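Local coordinates for periplasmic sugar-binding protein (Chloroflexus aurantiacus, PDB 4RXU) that binds D-glucose in the cleft between its two lobes and probably passes the sugar to an ABC-type transporter, at residues A32-P38 against I87-C93; V112-D118 against V127-F133; N155-Y160 against K243-L249; Q142-L146 against F273-Q277. All coordinates share one frame; numbering follows the deposited sequence.

All four contacts are largely buried and fall into two groups on opposite sides of the chain's centre. Contacts 1 and 2 are neighbouring pairings in one sheet, joined through strands 89-92 and 113-117. Contacts 3 and 4 meet in the four-stranded parallel sheet, where strands 246-249 and 269-274 adjoin. Contact 1 is almost wholly backbone bonding and aliphatic packing, whereas contact 2 adds carboxylates, a tyrosine hydroxyl and waters, and ends on the glucose. Contact 3 is a strand pair dominated by tyrosine rings. Contact 4 differs: a helix lies against a strand end, held by side-chain packing and one hydrogen bond from a side-chain amide, with Gln277 close to the sugar.

Contact 1: A32-P38 against I87-C93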
# COMPACT_ATOMS: atom_id res chain seq x y z
N ALA A 32 19.53 2.76 -20.04
CA ALA A 32 19.07 1.39 -20.34
C ALA A 32 18.31 0.82 -19.16
O ALA A 32 18.68 -0.19 -18.54
CB ALA A 32 20.24 0.51 -20.74
N VAL A 33 17.21 1.49 -18.89
CA VAL A 33 16.33 1.20 -17.76
C VAL A 33 14.89 1.31 -18.28
O VAL A 33 14.60 2.16 -19.13
CB VAL A 33 16.54 2.18 -16.59
CG1 VAL A 33 15.59 1.86 -15.43
CG2 VAL A 33 17.97 2.14 -16.11
N GLY A 34 14.01 0.46 -17.76
CA GLY A 34 12.59 0.51 -18.06
C GLY A 34 11.83 0.40 -16.76
O GLY A 34 12.28 -0.28 -15.82
N ILE A 35 10.72 1.13 -16.68
CA ILE A 35 9.86 1.15 -15.51
C ILE A 35 8.50 0.60 -15.88
O ILE A 35 7.92 1.04 -16.88
CB ILE A 35 9.70 2.57 -14.96
CG1 ILE A 35 11.04 3.10 -14.43
CG2 ILE A 35 8.66 2.62 -13.83
CD1 ILE A 35 11.05 4.61 -14.20
N VAL A 36 8.01 -0.38 -15.11
CA VAL A 36 6.68 -0.95 -15.35
C VAL A 36 5.83 -0.80 -14.11
O VAL A 36 6.23 -1.22 -13.03
CB VAL A 36 6.74 -2.43 -15.80
CG1 VAL A 36 5.35 -3.03 -16.04
CG2 VAL A 36 7.56 -2.56 -17.07
N LEU A 37 4.70 -0.13 -14.28
CA LEU A 37 3.75 0.12 -13.16
C LEU A 37 2.43 -0.59 -13.48
O LEU A 37 2.10 -0.78 -14.64
CB LEU A 37 3.53 1.61 -12.96
CG LEU A 37 4.79 2.37 -12.48
CD1 LEU A 37 4.48 3.86 -12.48
CD2 LEU A 37 5.30 1.91 -11.11
N PRO A 38 1.66 -0.97 -12.44
CA PRO A 38 0.62 -1.96 -12.69
C PRO A 38 -0.65 -1.44 -13.33
O PRO A 38 -1.25 -2.14 -14.16
CB PRO A 38 0.35 -2.53 -11.29
CG PRO A 38 0.68 -1.37 -10.38
CD PRO A 38 1.93 -0.82 -11.01
N ILE A 87 17.08 -2.69 -22.52
CA ILE A 87 17.25 -2.37 -21.11
C ILE A 87 18.19 -3.34 -20.41
O ILE A 87 18.24 -4.53 -20.71
CB ILE A 87 15.94 -2.20 -20.31
CG1 ILE A 87 15.20 -3.53 -20.09
CG2 ILE A 87 15.08 -1.10 -20.92
CD1 ILE A 87 14.19 -3.42 -18.95
N LYS A 88 18.93 -2.80 -19.45
CA LYS A 88 19.79 -3.58 -18.57
C LYS A 88 19.25 -3.68 -17.16
O LYS A 88 19.68 -4.55 -16.40
CB LYS A 88 21.18 -2.95 -18.51
CG LYS A 88 21.93 -2.93 -19.85
CD LYS A 88 22.01 -4.31 -20.46
CE LYS A 88 22.59 -4.28 -21.86
NZ LYS A 88 21.81 -5.18 -22.76
N VAL A 89 18.31 -2.80 -16.81
CA VAL A 89 17.69 -2.80 -15.47
C VAL A 89 16.21 -2.58 -15.65
O VAL A 89 15.79 -1.65 -16.33
CB VAL A 89 18.23 -1.68 -14.56
CG1 VAL A 89 17.58 -1.75 -13.18
CG2 VAL A 89 19.75 -1.74 -14.41
N LEU A 90 15.42 -3.42 -14.99
CA LEU A 90 13.97 -3.33 -14.97
C LEU A 90 13.54 -2.90 -13.57
O LEU A 90 13.89 -3.57 -12.60
CB LEU A 90 13.35 -4.70 -15.29
CG LEU A 90 11.83 -4.80 -15.17
CD1 LEU A 90 11.08 -3.94 -16.19
CD2 LEU A 90 11.44 -6.26 -15.25
N ILE A 91 12.80 -1.79 -13.48
CA ILE A 91 12.12 -1.41 -12.23
C ILE A 91 10.65 -1.76 -12.45
O ILE A 91 10.00 -1.23 -13.36
CB ILE A 91 12.28 0.09 -11.96
CG1 ILE A 91 13.75 0.45 -11.72
CG2 ILE A 91 11.40 0.52 -10.79
CD1 ILE A 91 14.03 1.93 -11.94
N ILE A 92 10.13 -2.68 -11.63
CA ILE A 92 8.79 -3.23 -11.88
C ILE A 92 7.96 -3.37 -10.61
O ILE A 92 8.39 -4.03 -9.66
CB ILE A 92 8.85 -4.59 -12.64
CG1 ILE A 92 7.43 -5.15 -12.82
CG2 ILE A 92 9.79 -5.60 -11.97
CD1 ILE A 92 7.37 -6.26 -13.85
N CYS A 93 6.77 -2.75 -10.64
CA CYS A 93 5.76 -2.97 -9.64
C CYS A 93 4.71 -3.91 -10.22
O CYS A 93 3.97 -3.52 -11.12
CB CYS A 93 5.14 -1.66 -9.20
SG CYS A 93 3.82 -1.91 -8.03
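Ala32 O takes two backbone donors, Lys88 N at 2.8 Å and Val89 N at 3.2 Å, where the chain leads into strand 89-92. From there the parallel ladder runs on: Gly34 N to Val89 O, Ile91 N to Gly34 O (2.8 Å), Val36 N to Ile91 O and Cys93 N to Val36 O. On one sheet face, Ile91 CD1 touches Val33 CG1 at 3.8 Å and also reaches Ile35 CG1, while Val33 and Val89 lie side by side. On the other, Val36 CG2 meets Leu90 CD1 at 3.9 Å, and Ile87 CG2 rests on the bare backbone between Val33 and Gly34. Beyond the ladder, Cys93 holds SG anti to its backbone N (chi1 177°), which sets the sulfur 3.7 Å from Pro38 CD; the same CD lies 3.4 Å from Cys93 O. An alanine in place of Pro38 would probably leave Cys93 SG without its ring neighbour and the chain freer to turn as it leaves the strand. In this alpha/beta sheet of one lobe, strand 29-37 lies between parallel strands 61-67 and 89-92; helix 300-315 covers the Val33 and Val89 face, helix 72-84 that of Val36, Leu90 and Ile92.

Contact 2: V112-D118 against V127-F133; sequences VKVISYD and VDYYVTF. With BGC (beta-D-glucopyranose), chain C.
Asp118 O is gripped by Tyr130 OH at 2.7 Å and by water 3 at 3.0 Å, and Asn168 gives it a further hydrogen bond. The tyrosine hydroxyl comes from above the carbonyl plane, 44° out of it. Tyr130 gets there with its ring anti to the backbone N (chi1 -178°), laid along the strand pair with Ser116 O and Asp118 O at its edge and Thr132 CB over one face. Water 3 also joins Asp118 to Phe133 N, and Asp118 OD1 lies 3.6 Å from Phe133 CD2, the carboxylate and ring steeply inclined. The other oxygen, Asp118 OD2, accepts from glucose O2 at 2.7 Å, while Arg44 forms a salt bridge with OD1. This follows the pattern of alpha/beta sugar-binding proteins, in which the C-terminal ends of parallel strands carry ligand-binding residues to the cleft. Behind the site, Asp118 N to Val131 O, Val131 N to Ser116 O and Ser116 N to Tyr129 O continue the ladder. Ile115 CG2 packs on Val131 CG2 at 3.7 Å, and Ser116 CB on Val127 CG1 across the other face. At the far end, Asp128 OD2 uses its anti lone pair to accept from Val114 N (2.8 Å, 166° at the hydrogen), while Val114 O takes both Asp128 N and Tyr129 N. Two waters tie the same carboxylate to Val112 O and Lys113 NZ.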
# COMPACT_ATOMS: atom_id res chain seq x y z
N VAL A 112 19.05 -9.00 -17.64
CA VAL A 112 18.49 -7.78 -17.10
C VAL A 112 18.30 -7.93 -15.60
O VAL A 112 17.72 -8.92 -15.14
CB VAL A 112 17.13 -7.46 -17.75
CG1 VAL A 112 16.53 -6.18 -17.14
CG2 VAL A 112 17.28 -7.36 -19.26
N LYS A 113 18.77 -6.93 -14.85
CA LYS A 113 18.61 -6.88 -13.41
C LYS A 113 17.16 -6.50 -13.11
O LYS A 113 16.55 -5.68 -13.79
CB LYS A 113 19.56 -5.88 -12.75
CG LYS A 113 21.01 -6.17 -13.02
CD LYS A 113 21.50 -7.34 -12.24
CE LYS A 113 22.99 -7.52 -12.47
NZ LYS A 113 23.31 -8.91 -12.16
N VAL A 114 16.65 -7.09 -12.05
CA VAL A 114 15.24 -6.95 -11.68
C VAL A 114 15.12 -6.30 -10.29
O VAL A 114 15.50 -6.88 -9.26
CB VAL A 114 14.52 -8.32 -11.65
CG1 VAL A 114 13.07 -8.14 -11.21
CG2 VAL A 114 14.55 -8.94 -13.03
N ILE A 115 14.60 -5.07 -10.30
CA ILE A 115 14.30 -4.33 -9.09
C ILE A 115 12.77 -4.35 -8.95
O ILE A 115 12.04 -3.66 -9.67
CB ILE A 115 14.78 -2.88 -9.17
CG1 ILE A 115 16.29 -2.83 -9.44
CG2 ILE A 115 14.41 -2.14 -7.89
CD1 ILE A 115 16.86 -1.43 -9.56
N SER A 116 12.29 -5.15 -8.01
CA SER A 116 10.88 -5.14 -7.69
C SER A 116 10.62 -3.82 -6.93
O SER A 116 11.41 -3.44 -6.09
CB SER A 116 10.55 -6.38 -6.85
OG SER A 116 9.17 -6.70 -6.83
N TYR A 117 9.53 -3.14 -7.29
CA TYR A 117 9.29 -1.78 -6.87
C TYR A 117 7.94 -1.69 -6.17
O TYR A 117 6.91 -2.00 -6.75
CB TYR A 117 9.28 -0.87 -8.09
CG TYR A 117 9.06 0.60 -7.75
CD1 TYR A 117 10.06 1.38 -7.23
CD2 TYR A 117 7.82 1.17 -7.93
CE1 TYR A 117 9.84 2.70 -6.90
CE2 TYR A 117 7.59 2.50 -7.64
CZ TYR A 117 8.60 3.25 -7.10
OH TYR A 117 8.35 4.56 -6.79
N ASP A 118 8.01 -1.28 -4.91
CA ASP A 118 6.87 -1.12 -4.00
C ASP A 118 6.26 -2.45 -3.58
O ASP A 118 6.11 -2.71 -2.40
CB ASP A 118 5.77 -0.20 -4.52
CG ASP A 118 4.81 0.15 -3.43
OD1 ASP A 118 5.13 1.09 -2.67
OD2 ASP A 118 3.77 -0.55 -3.28
N VAL A 127 14.57 -12.10 -8.66
CA VAL A 127 14.41 -10.73 -8.19
C VAL A 127 15.72 -10.32 -7.53
O VAL A 127 16.16 -11.00 -6.59
CB VAL A 127 13.24 -10.59 -7.20
CG1 VAL A 127 13.08 -9.13 -6.84
CG2 VAL A 127 11.95 -11.17 -7.76
N ASP A 128 16.36 -9.26 -8.03
CA ASP A 128 17.68 -8.86 -7.49
C ASP A 128 17.56 -7.97 -6.26
O ASP A 128 18.29 -8.14 -5.30
CB ASP A 128 18.51 -8.21 -8.58
CG ASP A 128 18.79 -9.18 -9.69
OD1 ASP A 128 19.50 -10.17 -9.44
OD2 ASP A 128 18.23 -9.00 -10.78
N TYR A 129 16.64 -7.01 -6.31
CA TYR A 129 16.43 -6.02 -5.22
C TYR A 129 14.96 -5.73 -5.09
O TYR A 129 14.19 -5.88 -6.07
CB TYR A 129 17.21 -4.70 -5.46
CG TYR A 129 18.67 -4.97 -5.56
CD1 TYR A 129 19.45 -5.09 -4.41
CD2 TYR A 129 19.25 -5.25 -6.80
CE1 TYR A 129 20.79 -5.43 -4.49
CE2 TYR A 129 20.59 -5.61 -6.89
CZ TYR A 129 21.35 -5.69 -5.72
OH TYR A 129 22.68 -6.01 -5.75
N TYR A 130 14.60 -5.26 -3.92
CA TYR A 130 13.24 -4.81 -3.63
C TYR A 130 13.28 -3.41 -2.97
O TYR A 130 13.72 -3.27 -1.84
CB TYR A 130 12.57 -5.81 -2.69
CG TYR A 130 11.13 -5.51 -2.34
CD1 TYR A 130 10.26 -4.87 -3.21
CD2 TYR A 130 10.62 -5.90 -1.11
CE1 TYR A 130 8.94 -4.63 -2.86
CE2 TYR A 130 9.31 -5.70 -0.75
CZ TYR A 130 8.45 -5.08 -1.62
OH TYR A 130 7.15 -4.90 -1.23
N VAL A 131 12.82 -2.43 -3.71
CA VAL A 131 12.69 -1.06 -3.22
C VAL A 131 11.28 -0.93 -2.69
O VAL A 131 10.30 -1.10 -3.40
CB VAL A 131 12.93 -0.04 -4.36
CG1 VAL A 131 12.59 1.37 -3.91
CG2 VAL A 131 14.37 -0.12 -4.85
N THR A 132 11.18 -0.64 -1.40
CA THR A 132 9.92 -0.71 -0.68
C THR A 132 9.83 0.26 0.48
O THR A 132 10.84 0.68 1.06
CB THR A 132 9.69 -2.17 -0.17
OG1 THR A 132 8.38 -2.32 0.40
CG2 THR A 132 10.73 -2.58 0.90
N PHE A 133 8.59 0.60 0.84
CA PHE A 133 8.32 1.16 2.15
C PHE A 133 8.22 0.05 3.18
O PHE A 133 8.06 -1.14 2.85
CB PHE A 133 7.03 1.96 2.14
CG PHE A 133 7.05 3.15 1.23
CD1 PHE A 133 7.84 4.25 1.51
CD2 PHE A 133 6.27 3.16 0.08
CE1 PHE A 133 7.84 5.34 0.67
CE2 PHE A 133 6.27 4.26 -0.75
CZ PHE A 133 7.05 5.34 -0.45
C2 BGC C . 0.69 0.28 -2.35
C3 BGC C . -0.25 1.28 -1.70
C4 BGC C . -1.47 1.48 -2.59
C5 BGC C . -2.11 0.13 -2.95
C6 BGC C . -3.22 0.25 -3.97
C1 BGC C . -0.14 -0.99 -2.47
O1 BGC C . 0.62 -2.10 -2.83
O2 BGC C . 1.83 0.09 -1.51
O3 BGC C . 0.46 2.50 -1.53
O4 BGC C . -2.46 2.22 -1.85
O5 BGC C . -1.14 -0.76 -3.47
O6 BGC C . -2.83 1.02 -5.11
O HOH W 1 18.59 -10.56 -13.10
O HOH W 2 21.15 -10.88 -11.45
O HOH W 3 6.29 -0.31 -0.61

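Contact 3: N155-Y160 against K243-L249; sequences NPLYLY and KGKVYIL
The Tyr247 ring is set edge-on to the neighbouring strand: Pro156 O lies in its plane, 3.6 Å from CD1. Asn155 meets the same ring with its amide turned almost across it, the two planes 79° apart, CB 3.9 Å from Tyr247 CD1. Water 4 links Asn155 OD1 to Tyr247 OH, and water 5 links OD1 to Lys245 O. Leu157 crosses the root of Tyr247 at about a right angle, its CD1 4.0 Å from Tyr247 CB, while Phe273 and Phe189 flank the ring, the first nearly parallel and the second edge-to-face. On the opposite sheet face, Tyr158 has Tyr247 O near its ring plane and packs against Val246. Pro156 CB meets Val246 CG1 at 3.9 Å, again crosswise. Tyr160 presents an edge to both Leu249 O and Ile248 CG2, the latter 3.8 Å from CE2. Between the two faces runs a parallel ladder in which Tyr158 N to Tyr247 O (2.8 Å) is nearly straight and Tyr160 N to Leu249 O is weak. Strands 155-159 and 246-249 are the inner pair of the four-stranded parallel sheet in the lobe opposite contacts 1 and 2. A leucine in place of Tyr247 would probably leave water 4 and His149 O without their hydroxyl partner and Asn155 without the ring it leans on. The rings thus cover the sheet faces with carbon, and each hydroxyl has a hydrogen-bond partner: Tyr247 OH in His149 O and water 4, Tyr158 OH in the backbone O of Asp242, Tyr160 OH in Asn234.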
# COMPACT_ATOMS: atom_id res chain seq x y z
N ASN A 155 -15.82 -2.16 21.82
CA ASN A 155 -15.78 -1.20 20.72
C ASN A 155 -15.89 -1.90 19.37
O ASN A 155 -15.08 -2.78 19.08
CB ASN A 155 -14.46 -0.45 20.76
CG ASN A 155 -14.31 0.40 21.99
OD1 ASN A 155 -14.94 1.44 22.09
ND2 ASN A 155 -13.51 -0.06 22.93
N PRO A 156 -16.87 -1.53 18.54
CA PRO A 156 -16.96 -2.16 17.23
C PRO A 156 -15.74 -1.89 16.35
O PRO A 156 -15.31 -0.74 16.22
CB PRO A 156 -18.20 -1.52 16.60
CG PRO A 156 -19.04 -1.15 17.78
CD PRO A 156 -18.04 -0.65 18.79
N LEU A 157 -15.28 -2.94 15.68
CA LEU A 157 -14.12 -2.91 14.81
C LEU A 157 -14.52 -3.50 13.47
O LEU A 157 -15.02 -4.63 13.39
CB LEU A 157 -12.96 -3.70 15.44
CG LEU A 157 -11.67 -3.78 14.60
CD1 LEU A 157 -11.07 -2.41 14.39
CD2 LEU A 157 -10.68 -4.70 15.28
N TYR A 158 -14.32 -2.70 12.43
CA TYR A 158 -14.58 -3.11 11.06
C TYR A 158 -13.24 -3.20 10.34
O TYR A 158 -12.47 -2.23 10.30
CB TYR A 158 -15.50 -2.10 10.40
CG TYR A 158 -16.92 -2.12 10.97
CD1 TYR A 158 -17.23 -1.49 12.18
CD2 TYR A 158 -17.93 -2.79 10.31
CE1 TYR A 158 -18.52 -1.52 12.70
CE2 TYR A 158 -19.22 -2.84 10.83
CZ TYR A 158 -19.52 -2.21 12.03
OH TYR A 158 -20.82 -2.26 12.54
N LEU A 159 -12.95 -4.38 9.79
CA LEU A 159 -11.66 -4.64 9.13
C LEU A 159 -11.81 -4.58 7.63
O LEU A 159 -12.82 -5.08 7.09
CB LEU A 159 -11.15 -6.05 9.50
CG LEU A 159 -10.94 -6.34 10.99
CD1 LEU A 159 -10.66 -7.81 11.22
CD2 LEU A 159 -9.86 -5.46 11.63
N TYR A 160 -10.82 -4.00 6.95
CA TYR A 160 -10.80 -3.97 5.48
C TYR A 160 -9.37 -4.21 5.01
O TYR A 160 -8.41 -4.00 5.75
CB TYR A 160 -11.35 -2.64 4.92
CG TYR A 160 -12.80 -2.46 5.34
CD1 TYR A 160 -13.82 -3.12 4.64
CD2 TYR A 160 -13.14 -1.71 6.46
CE1 TYR A 160 -15.16 -2.98 5.02
CE2 TYR A 160 -14.47 -1.59 6.86
CZ TYR A 160 -15.48 -2.23 6.13
OH TYR A 160 -16.80 -2.10 6.52
N LYS A 243 -22.80 -0.43 16.20
CA LYS A 243 -22.42 0.86 15.69
C LYS A 243 -22.07 1.77 16.83
O LYS A 243 -21.29 1.40 17.71
CB LYS A 243 -23.52 1.40 14.78
CG LYS A 243 -23.62 0.53 13.55
CD LYS A 243 -24.84 0.80 12.72
CE LYS A 243 -24.98 -0.30 11.69
NZ LYS A 243 -26.02 0.03 10.71
N GLY A 244 -22.63 2.98 16.83
CA GLY A 244 -22.22 4.00 17.77
C GLY A 244 -20.84 4.52 17.43
O GLY A 244 -20.61 5.08 16.37
N LYS A 245 -19.93 4.36 18.35
CA LYS A 245 -18.56 4.82 18.15
C LYS A 245 -17.70 3.68 17.66
O LYS A 245 -17.43 2.74 18.41
CB LYS A 245 -18.01 5.33 19.46
CG LYS A 245 -16.64 5.95 19.35
CD LYS A 245 -16.50 6.95 20.46
CE LYS A 245 -15.27 6.65 21.23
NZ LYS A 245 -15.32 7.45 22.48
N VAL A 246 -17.22 3.79 16.43
CA VAL A 246 -16.68 2.63 15.74
C VAL A 246 -15.29 2.90 15.21
O VAL A 246 -14.88 4.04 15.05
CB VAL A 246 -17.60 2.15 14.60
CG1 VAL A 246 -19.03 1.97 15.09
CG2 VAL A 246 -17.56 3.09 13.40
N TYR A 247 -14.59 1.81 14.95
CA TYR A 247 -13.17 1.80 14.59
C TYR A 247 -13.03 1.04 13.27
O TYR A 247 -13.52 -0.08 13.15
CB TYR A 247 -12.39 1.15 15.75
CG TYR A 247 -12.50 2.03 16.94
CD1 TYR A 247 -13.61 1.96 17.79
CD2 TYR A 247 -11.54 3.00 17.18
CE1 TYR A 247 -13.74 2.83 18.86
CE2 TYR A 247 -11.67 3.87 18.26
CZ TYR A 247 -12.76 3.77 19.09
OH TYR A 247 -12.89 4.63 20.15
N ILE A 248 -12.39 1.67 12.29
CA ILE A 248 -12.35 1.16 10.93
C ILE A 248 -10.91 1.08 10.44
O ILE A 248 -10.21 2.09 10.35
CB ILE A 248 -13.13 2.06 9.96
CG1 ILE A 248 -14.58 2.26 10.43
CG2 ILE A 248 -13.05 1.50 8.53
CD1 ILE A 248 -15.29 3.41 9.76
N LEU A 249 -10.47 -0.14 10.16
CA LEU A 249 -9.14 -0.40 9.56
C LEU A 249 -9.32 -0.33 8.06
O LEU A 249 -9.64 -1.34 7.43
CB LEU A 249 -8.60 -1.77 9.97
CG LEU A 249 -7.19 -2.03 9.39
CD1 LEU A 249 -6.12 -1.22 10.11
CD2 LEU A 249 -6.90 -3.51 9.47
O HOH W 4 -13.65 3.76 22.74
O HOH W 5 -17.35 2.19 21.02

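Contact 4: Q142-L146 against F273-Q277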
# COMPACT_ATOMS: atom_id res chain seq x y z
N GLN A 142 -1.50 1.93 11.35
CA GLN A 142 -2.94 2.04 11.18
C GLN A 142 -3.65 1.49 12.41
O GLN A 142 -4.53 2.14 13.00
CB GLN A 142 -3.38 1.31 9.91
CG GLN A 142 -2.91 1.97 8.64
CD GLN A 142 -3.19 1.15 7.43
OE1 GLN A 142 -3.27 -0.06 7.50
NE2 GLN A 142 -3.33 1.81 6.29
N ALA A 143 -3.31 0.27 12.77
CA ALA A 143 -3.95 -0.35 13.93
C ALA A 143 -3.68 0.40 15.24
O ALA A 143 -4.58 0.54 16.08
CB ALA A 143 -3.51 -1.79 14.06
N GLN A 144 -2.45 0.85 15.42
CA GLN A 144 -2.06 1.53 16.64
C GLN A 144 -2.88 2.82 16.83
O GLN A 144 -3.30 3.13 17.94
CB GLN A 144 -0.55 1.80 16.67
CG GLN A 144 -0.06 2.24 18.04
CD GLN A 144 -0.20 1.12 19.05
OE1 GLN A 144 0.34 0.04 18.86
NE2 GLN A 144 -0.94 1.38 20.12
N TYR A 145 -3.16 3.52 15.74
CA TYR A 145 -4.01 4.71 15.79
C TYR A 145 -5.39 4.35 16.35
O TYR A 145 -5.91 5.03 17.24
CB TYR A 145 -4.14 5.39 14.41
CG TYR A 145 -5.01 6.61 14.51
CD1 TYR A 145 -6.39 6.50 14.41
CD2 TYR A 145 -4.46 7.86 14.77
CE1 TYR A 145 -7.22 7.60 14.55
CE2 TYR A 145 -5.28 8.98 14.90
CZ TYR A 145 -6.64 8.84 14.79
OH TYR A 145 -7.45 9.93 14.94
N LEU A 146 -5.96 3.25 15.88
CA LEU A 146 -7.27 2.82 16.33
C LEU A 146 -7.22 2.48 17.82
O LEU A 146 -8.07 2.92 18.61
CB LEU A 146 -7.77 1.64 15.53
CG LEU A 146 -8.02 1.96 14.05
CD1 LEU A 146 -8.41 0.69 13.31
CD2 LEU A 146 -9.10 3.02 13.78
N PHE A 273 -13.60 6.34 13.69
CA PHE A 273 -12.17 6.50 13.51
C PHE A 273 -11.77 5.64 12.32
O PHE A 273 -12.12 4.47 12.27
CB PHE A 273 -11.44 6.08 14.78
CG PHE A 273 -11.76 6.94 15.96
CD1 PHE A 273 -12.84 6.66 16.78
CD2 PHE A 273 -10.98 8.05 16.23
CE1 PHE A 273 -13.13 7.46 17.86
CE2 PHE A 273 -11.27 8.85 17.31
CZ PHE A 273 -12.35 8.56 18.12
N VAL A 274 -11.10 6.22 11.34
CA VAL A 274 -10.76 5.48 10.12
C VAL A 274 -9.33 5.79 9.68
O VAL A 274 -8.86 6.94 9.72
CB VAL A 274 -11.73 5.75 8.94
CG1 VAL A 274 -11.68 7.20 8.48
CG2 VAL A 274 -11.45 4.78 7.80
N THR A 275 -8.66 4.74 9.24
CA THR A 275 -7.26 4.77 8.85
C THR A 275 -7.13 4.92 7.34
O THR A 275 -8.11 4.97 6.63
CB THR A 275 -6.53 3.50 9.33
OG1 THR A 275 -7.09 2.35 8.68
CG2 THR A 275 -6.64 3.36 10.81
N GLY A 276 -5.89 5.02 6.88
CA GLY A 276 -5.59 5.06 5.44
C GLY A 276 -4.09 5.08 5.19
O GLY A 276 -3.30 4.90 6.10
N GLN A 277 -3.72 5.23 3.93
CA GLN A 277 -2.33 5.45 3.56
C GLN A 277 -2.24 6.02 2.15
O GLN A 277 -3.15 5.83 1.36
CB GLN A 277 -1.49 4.17 3.62
CG GLN A 277 -1.79 3.17 2.53
CD GLN A 277 -0.90 1.96 2.62
OE1 GLN A 277 0.32 2.05 2.48
NE2 GLN A 277 -1.50 0.81 2.87
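Gln142 starts the contact, its CB packed 3.9 Å from Thr275 CB where the two side chains cross at about a right angle. Its extended chain, with CG beside the backbone N (chi1 -69°), carries the amide along the loop as far as Gly276. There NE2 donates to Gly276 O at 3.1 Å. The bond is straight at the hydrogen (173°) and the oxygen lies in the plane of the amide, yet the donor stands steeply above the carbonyl plane instead of on a lone pair. NE2 has a second acceptor in Pro251 O, which fixes the rotation of the amide. Thr275 CG2 comes within 3.3 Å of Gln142 O, close to where Leu146 N makes only a weak helical bond to that oxygen. Tyr145, three residues on, has CE1 4.1 Å from Phe273 CD2. Leu146 completes the row: its CG is 3.8 Å from Thr275 CG2, and CD2 reaches Phe273 CB at 4.0 Å. The methyl of Thr275 is wedged between Gln142 and Leu146, while its hydroxyl turns to Ala250. The loop leads on to Gln277, which touches the glucose and whose OE1 is hydrogen-bonded to Lys298 of the pocket. Helix 135-148 thus runs antiparallel alongside the end of strand 269-274 and the loop that follows; strand 246-249 borders the contact through Leu249, strand 295-298 through Val296, and helix 167-185 packs at Ala143.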